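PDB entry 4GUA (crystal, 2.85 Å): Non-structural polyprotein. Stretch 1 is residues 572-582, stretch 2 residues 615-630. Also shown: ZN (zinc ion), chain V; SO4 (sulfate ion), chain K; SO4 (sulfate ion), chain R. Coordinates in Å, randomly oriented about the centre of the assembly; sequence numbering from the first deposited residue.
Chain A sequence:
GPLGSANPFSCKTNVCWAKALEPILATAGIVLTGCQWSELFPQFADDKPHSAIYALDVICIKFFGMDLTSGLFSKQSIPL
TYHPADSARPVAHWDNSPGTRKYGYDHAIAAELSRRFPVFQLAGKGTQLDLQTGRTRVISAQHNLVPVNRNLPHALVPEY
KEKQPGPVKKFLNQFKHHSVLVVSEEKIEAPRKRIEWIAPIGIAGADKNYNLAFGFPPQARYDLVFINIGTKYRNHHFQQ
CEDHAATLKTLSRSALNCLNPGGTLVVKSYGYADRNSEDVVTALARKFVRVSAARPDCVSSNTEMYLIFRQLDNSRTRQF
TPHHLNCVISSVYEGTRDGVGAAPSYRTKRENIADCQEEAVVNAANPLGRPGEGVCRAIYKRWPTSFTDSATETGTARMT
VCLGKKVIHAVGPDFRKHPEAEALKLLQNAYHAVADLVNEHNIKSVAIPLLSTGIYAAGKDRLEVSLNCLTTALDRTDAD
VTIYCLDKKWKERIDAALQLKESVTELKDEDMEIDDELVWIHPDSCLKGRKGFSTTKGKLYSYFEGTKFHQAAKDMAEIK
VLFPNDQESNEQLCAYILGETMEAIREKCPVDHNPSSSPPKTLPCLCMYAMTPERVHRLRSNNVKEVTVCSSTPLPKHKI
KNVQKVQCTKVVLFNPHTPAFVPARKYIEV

Stretch 1 572-582: QLCAYILGETM
Stretch 2 615-630: RVHRLRSNNVKEVTVC

A helix end can dock through one aliphatic residue packed among several neighbours and one long polar residue that hydrogen-bonds to a backbone carbonyl near the helix end, and the non-structural polyprotein offers a compact example. Helix 572-577 meets helix 615-621 at 43° between their N-to-C directions, with axes 10.0 Å apart at closest approach; strand 627-629 runs nearly antiparallel to the first helix, at 152° and again 10.0 Å. The register is set by CA atoms: Ile-577 to Arg-620 at 4.9 Å, Leu-578 to Lys-625 at 6.4 Å, Cys-574 to Val-627 at 7.5 Å.

Ile-577 (chi1 m, chi2 t) is the aliphatic plug. Its CG2 lies 3.8 Å from Leu-619 CB, 4.0 Å from Val-624 CG2 and 4.2 Å from Val-627 CB, so one methyl touches helix, turn and strand together. The packing continues along the first helix, where Cys-574 SG (chi1 m) sits 3.9 Å from Val-629 CG2, and Leu-573 CD1 4.0 Å from Val-616 CG2.

Arg-620 supplies the polar half. Its chain is extended (chi1 to chi3 all t, chi4 87°), and its guanidinium lies flat on the Tyr-576 ring, planes at 3° and centres 4.1 Å apart, pairing cationic charge with pi electrons. Tyr-576 (chi1 t, chi2 84°) receives Val-616 CG1 at its ring edge, 3.6 Å from CE2. From this stack Arg-620 NH1 donates a very short hydrogen bond, 2.5 Å, to Tyr-576 O, a carbonyl that also accepts from Gly-579 N at 3.1 Å.

Both helices then end. Leu-578 (-91/6; m, t) leaves helical geometry and sets CD2 3.6 Å from Val-624 O; Gly-579 follows at 106/-162, angles that call for glycine. Asn-623, at 47/50, closes the other helix in a Schellman motif, leading through Val-624 (-59/143) toward the strand.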

# COMPACT_ATOMS: atom_id res chain seq x y z
N GLN A 572 -13.90 -12.51 -17.23
CA GLN A 572 -13.29 -11.95 -18.43
C GLN A 572 -11.83 -12.38 -18.53
O GLN A 572 -11.29 -12.54 -19.63
CB GLN A 572 -13.39 -10.43 -18.41
CG GLN A 572 -14.82 -9.92 -18.44
CD GLN A 572 -15.63 -10.55 -19.54
OE1 GLN A 572 -15.13 -10.79 -20.64
NE2 GLN A 572 -16.90 -10.83 -19.25
N LEU A 573 -11.17 -12.56 -17.39
CA LEU A 573 -9.79 -13.00 -17.38
C LEU A 573 -9.73 -14.43 -17.90
O LEU A 573 -8.79 -14.80 -18.59
CB LEU A 573 -9.19 -12.91 -15.98
CG LEU A 573 -7.75 -13.42 -15.83
CD1 LEU A 573 -6.79 -12.66 -16.72
CD2 LEU A 573 -7.30 -13.33 -14.37
N CYS A 574 -10.74 -15.23 -17.56
CA CYS A 574 -10.80 -16.60 -18.06
C CYS A 574 -10.94 -16.57 -19.57
O CYS A 574 -10.28 -17.32 -20.28
CB CYS A 574 -11.97 -17.37 -17.44
SG CYS A 574 -11.69 -17.93 -15.74
N ALA A 575 -11.81 -15.69 -20.06
CA ALA A 575 -11.96 -15.49 -21.49
C ALA A 575 -10.62 -15.14 -22.14
O ALA A 575 -10.29 -15.65 -23.21
CB ALA A 575 -12.98 -14.39 -21.77
N TYR A 576 -9.86 -14.27 -21.47
CA TYR A 576 -8.58 -13.77 -21.98
C TYR A 576 -7.54 -14.88 -22.06
O TYR A 576 -6.76 -14.94 -23.01
CB TYR A 576 -8.10 -12.62 -21.08
CG TYR A 576 -6.68 -12.15 -21.31
CD1 TYR A 576 -6.38 -11.22 -22.30
CD2 TYR A 576 -5.64 -12.61 -20.51
CE1 TYR A 576 -5.08 -10.79 -22.51
CE2 TYR A 576 -4.35 -12.18 -20.71
CZ TYR A 576 -4.07 -11.27 -21.70
OH TYR A 576 -2.76 -10.86 -21.89
N ILE A 577 -7.54 -15.75 -21.06
CA ILE A 577 -6.62 -16.87 -21.01
C ILE A 577 -6.86 -17.77 -22.21
O ILE A 577 -5.94 -18.39 -22.75
CB ILE A 577 -6.83 -17.67 -19.70
CG1 ILE A 577 -6.23 -16.90 -18.52
CG2 ILE A 577 -6.20 -19.06 -19.80
CD1 ILE A 577 -6.52 -17.51 -17.17
N LEU A 578 -8.11 -17.83 -22.62
CA LEU A 578 -8.56 -18.71 -23.68
C LEU A 578 -8.50 -18.07 -25.08
O LEU A 578 -8.94 -18.68 -26.06
CB LEU A 578 -9.99 -19.18 -23.36
CG LEU A 578 -10.13 -20.03 -22.09
CD1 LEU A 578 -11.58 -20.32 -21.79
CD2 LEU A 578 -9.35 -21.32 -22.21
N GLY A 579 -7.94 -16.87 -25.18
CA GLY A 579 -8.00 -16.09 -26.42
C GLY A 579 -8.99 -14.94 -26.25
O GLY A 579 -9.30 -14.56 -25.12
N GLU A 580 -9.44 -14.36 -27.36
CA GLU A 580 -10.39 -13.23 -27.34
C GLU A 580 -9.66 -11.90 -27.23
O GLU A 580 -10.24 -10.83 -27.39
CB GLU A 580 -11.40 -13.37 -26.19
CG GLU A 580 -12.41 -12.23 -26.10
CD GLU A 580 -13.75 -12.67 -25.55
OE1 GLU A 580 -13.92 -13.87 -25.25
OE2 GLU A 580 -14.64 -11.80 -25.39
N THR A 581 -8.37 -11.98 -26.95
CA THR A 581 -7.52 -10.81 -26.81
C THR A 581 -8.16 -9.71 -25.95
O THR A 581 -9.06 -9.96 -25.15
CB THR A 581 -7.13 -10.24 -28.20
OG1 THR A 581 -6.07 -9.29 -28.06
CG2 THR A 581 -8.33 -9.60 -28.91
N MET A 582 -7.72 -8.48 -26.19
CA MET A 582 -8.11 -7.33 -25.38
C MET A 582 -9.16 -6.46 -26.05
O MET A 582 -10.19 -6.18 -25.46
CB MET A 582 -6.89 -6.50 -24.98
CG MET A 582 -6.08 -7.10 -23.82
SD MET A 582 -7.00 -7.38 -22.29
CE MET A 582 -7.46 -5.71 -21.85
N ARG A 615 1.19 -17.10 -14.23
CA ARG A 615 0.36 -18.21 -14.64
C ARG A 615 -0.49 -17.85 -15.85
O ARG A 615 -0.68 -18.66 -16.75
CB ARG A 615 -0.56 -18.69 -13.51
CG ARG A 615 -1.42 -19.87 -13.94
CD ARG A 615 -1.86 -20.73 -12.78
NE ARG A 615 -2.77 -21.79 -13.21
CZ ARG A 615 -4.10 -21.72 -13.23
NH1 ARG A 615 -4.73 -20.63 -12.83
NH2 ARG A 615 -4.80 -22.76 -13.64
N VAL A 616 -1.02 -16.63 -15.86
CA VAL A 616 -1.83 -16.19 -16.99
C VAL A 616 -1.02 -16.27 -18.27
O VAL A 616 -1.52 -16.71 -19.30
CB VAL A 616 -2.35 -14.75 -16.80
CG1 VAL A 616 -2.80 -14.17 -18.13
CG2 VAL A 616 -3.49 -14.73 -15.80
N HIS A 617 0.23 -15.84 -18.19
CA HIS A 617 1.11 -15.81 -19.34
C HIS A 617 1.43 -17.22 -19.85
O HIS A 617 1.41 -17.46 -21.05
CB HIS A 617 2.40 -15.08 -18.99
CG HIS A 617 3.45 -15.15 -20.04
ND1 HIS A 617 3.57 -14.21 -21.04
CD2 HIS A 617 4.44 -16.05 -20.26
CE1 HIS A 617 4.59 -14.52 -21.82
NE2 HIS A 617 5.13 -15.64 -21.37
N ARG A 618 1.72 -18.14 -18.93
CA ARG A 618 2.08 -19.50 -19.31
C ARG A 618 0.89 -20.18 -20.00
O ARG A 618 1.05 -20.83 -21.03
CB ARG A 618 2.54 -20.32 -18.10
N LEU A 619 -0.30 -20.03 -19.42
CA LEU A 619 -1.51 -20.62 -19.98
C LEU A 619 -1.83 -20.07 -21.36
O LEU A 619 -2.11 -20.82 -22.29
CB LEU A 619 -2.71 -20.37 -19.05
CG LEU A 619 -2.68 -21.03 -17.67
CD1 LEU A 619 -3.79 -20.47 -16.79
CD2 LEU A 619 -2.82 -22.53 -17.80
N ARG A 620 -1.77 -18.75 -21.50
CA ARG A 620 -2.15 -18.09 -22.75
C ARG A 620 -1.14 -18.36 -23.86
O ARG A 620 -1.50 -18.41 -25.04
CB ARG A 620 -2.29 -16.59 -22.52
CG ARG A 620 -2.84 -15.81 -23.71
CD ARG A 620 -3.04 -14.35 -23.35
NE ARG A 620 -3.18 -13.50 -24.53
CZ ARG A 620 -4.31 -13.26 -25.17
NH1 ARG A 620 -5.45 -13.82 -24.77
NH2 ARG A 620 -4.31 -12.46 -26.23
N SER A 621 0.13 -18.54 -23.49
CA SER A 621 1.18 -18.81 -24.47
C SER A 621 1.16 -20.28 -24.92
O SER A 621 1.75 -20.63 -25.94
CB SER A 621 2.56 -18.42 -23.93
OG SER A 621 3.05 -19.36 -23.00
N ASN A 622 0.52 -21.14 -24.12
CA ASN A 622 0.31 -22.54 -24.49
C ASN A 622 -1.02 -22.74 -25.20
O ASN A 622 -1.35 -23.85 -25.60
CB ASN A 622 0.34 -23.43 -23.25
CG ASN A 622 1.73 -23.60 -22.67
OD1 ASN A 622 2.70 -23.07 -23.21
ND2 ASN A 622 1.83 -24.33 -21.57
N ASN A 623 -1.77 -21.66 -25.37
CA ASN A 623 -3.06 -21.71 -26.03
C ASN A 623 -3.92 -22.85 -25.52
O ASN A 623 -4.46 -23.63 -26.30
CB ASN A 623 -2.88 -21.83 -27.54
CG ASN A 623 -2.14 -20.66 -28.12
OD1 ASN A 623 -1.15 -20.83 -28.83
ND2 ASN A 623 -2.60 -19.45 -27.81
N VAL A 624 -4.03 -22.96 -24.20
CA VAL A 624 -4.85 -23.99 -23.59
C VAL A 624 -6.29 -23.87 -24.06
O VAL A 624 -6.80 -22.76 -24.26
CB VAL A 624 -4.82 -23.91 -22.04
CG1 VAL A 624 -3.42 -24.15 -21.51
CG2 VAL A 624 -5.38 -22.56 -21.56
N LYS A 625 -6.94 -25.01 -24.26
CA LYS A 625 -8.34 -25.03 -24.66
C LYS A 625 -9.22 -24.95 -23.41
O LYS A 625 -10.42 -24.70 -23.51
CB LYS A 625 -8.65 -26.29 -25.47
N GLU A 626 -8.62 -25.16 -22.25
CA GLU A 626 -9.33 -25.08 -20.97
C GLU A 626 -8.43 -24.57 -19.86
O GLU A 626 -7.21 -24.58 -19.98
CB GLU A 626 -9.89 -26.44 -20.57
CG GLU A 626 -11.07 -26.88 -21.39
CD GLU A 626 -11.64 -28.20 -20.92
OE1 GLU A 626 -10.92 -28.93 -20.21
OE2 GLU A 626 -12.81 -28.50 -21.26
N VAL A 627 -9.05 -24.10 -18.78
CA VAL A 627 -8.32 -23.64 -17.62
C VAL A 627 -8.99 -24.08 -16.33
O VAL A 627 -10.21 -24.18 -16.24
CB VAL A 627 -8.18 -22.11 -17.61
CG1 VAL A 627 -9.56 -21.45 -17.56
CG2 VAL A 627 -7.30 -21.67 -16.43
N THR A 628 -8.16 -24.35 -15.32
CA THR A 628 -8.64 -24.66 -13.99
C THR A 628 -8.44 -23.45 -13.07
O THR A 628 -7.38 -22.83 -13.07
CB THR A 628 -7.92 -25.88 -13.41
OG1 THR A 628 -8.14 -27.01 -14.27
CG2 THR A 628 -8.40 -26.19 -12.00
N VAL A 629 -9.47 -23.12 -12.30
CA VAL A 629 -9.44 -21.97 -11.41
C VAL A 629 -9.81 -22.39 -9.99
O VAL A 629 -10.75 -23.15 -9.79
CB VAL A 629 -10.43 -20.90 -11.88
CG1 VAL A 629 -10.46 -19.73 -10.90
CG2 VAL A 629 -10.08 -20.44 -13.28
N CYS A 630 -9.06 -21.90 -9.01
CA CYS A 630 -9.33 -22.25 -7.63
C CYS A 630 -10.29 -21.26 -6.97
O CYS A 630 -10.66 -20.25 -7.57
CB CYS A 630 -8.03 -22.34 -6.83
SG CYS A 630 -7.19 -20.77 -6.63
ZN ZN V . -5.72 -21.38 -5.01
S SO4 K . -1.44 -25.10 -14.74
O1 SO4 K . -2.63 -24.26 -14.64
O2 SO4 K . -0.25 -24.25 -14.71
O3 SO4 K . -1.40 -26.02 -13.60
O4 SO4 K . -1.51 -25.85 -16.00
S SO4 R . 7.52 -17.32 -23.54
O1 SO4 R . 6.34 -17.69 -24.33
O2 SO4 R . 8.73 -17.76 -24.22
O3 SO4 R . 7.56 -15.87 -23.38
O4 SO4 R . 7.45 -17.97 -22.23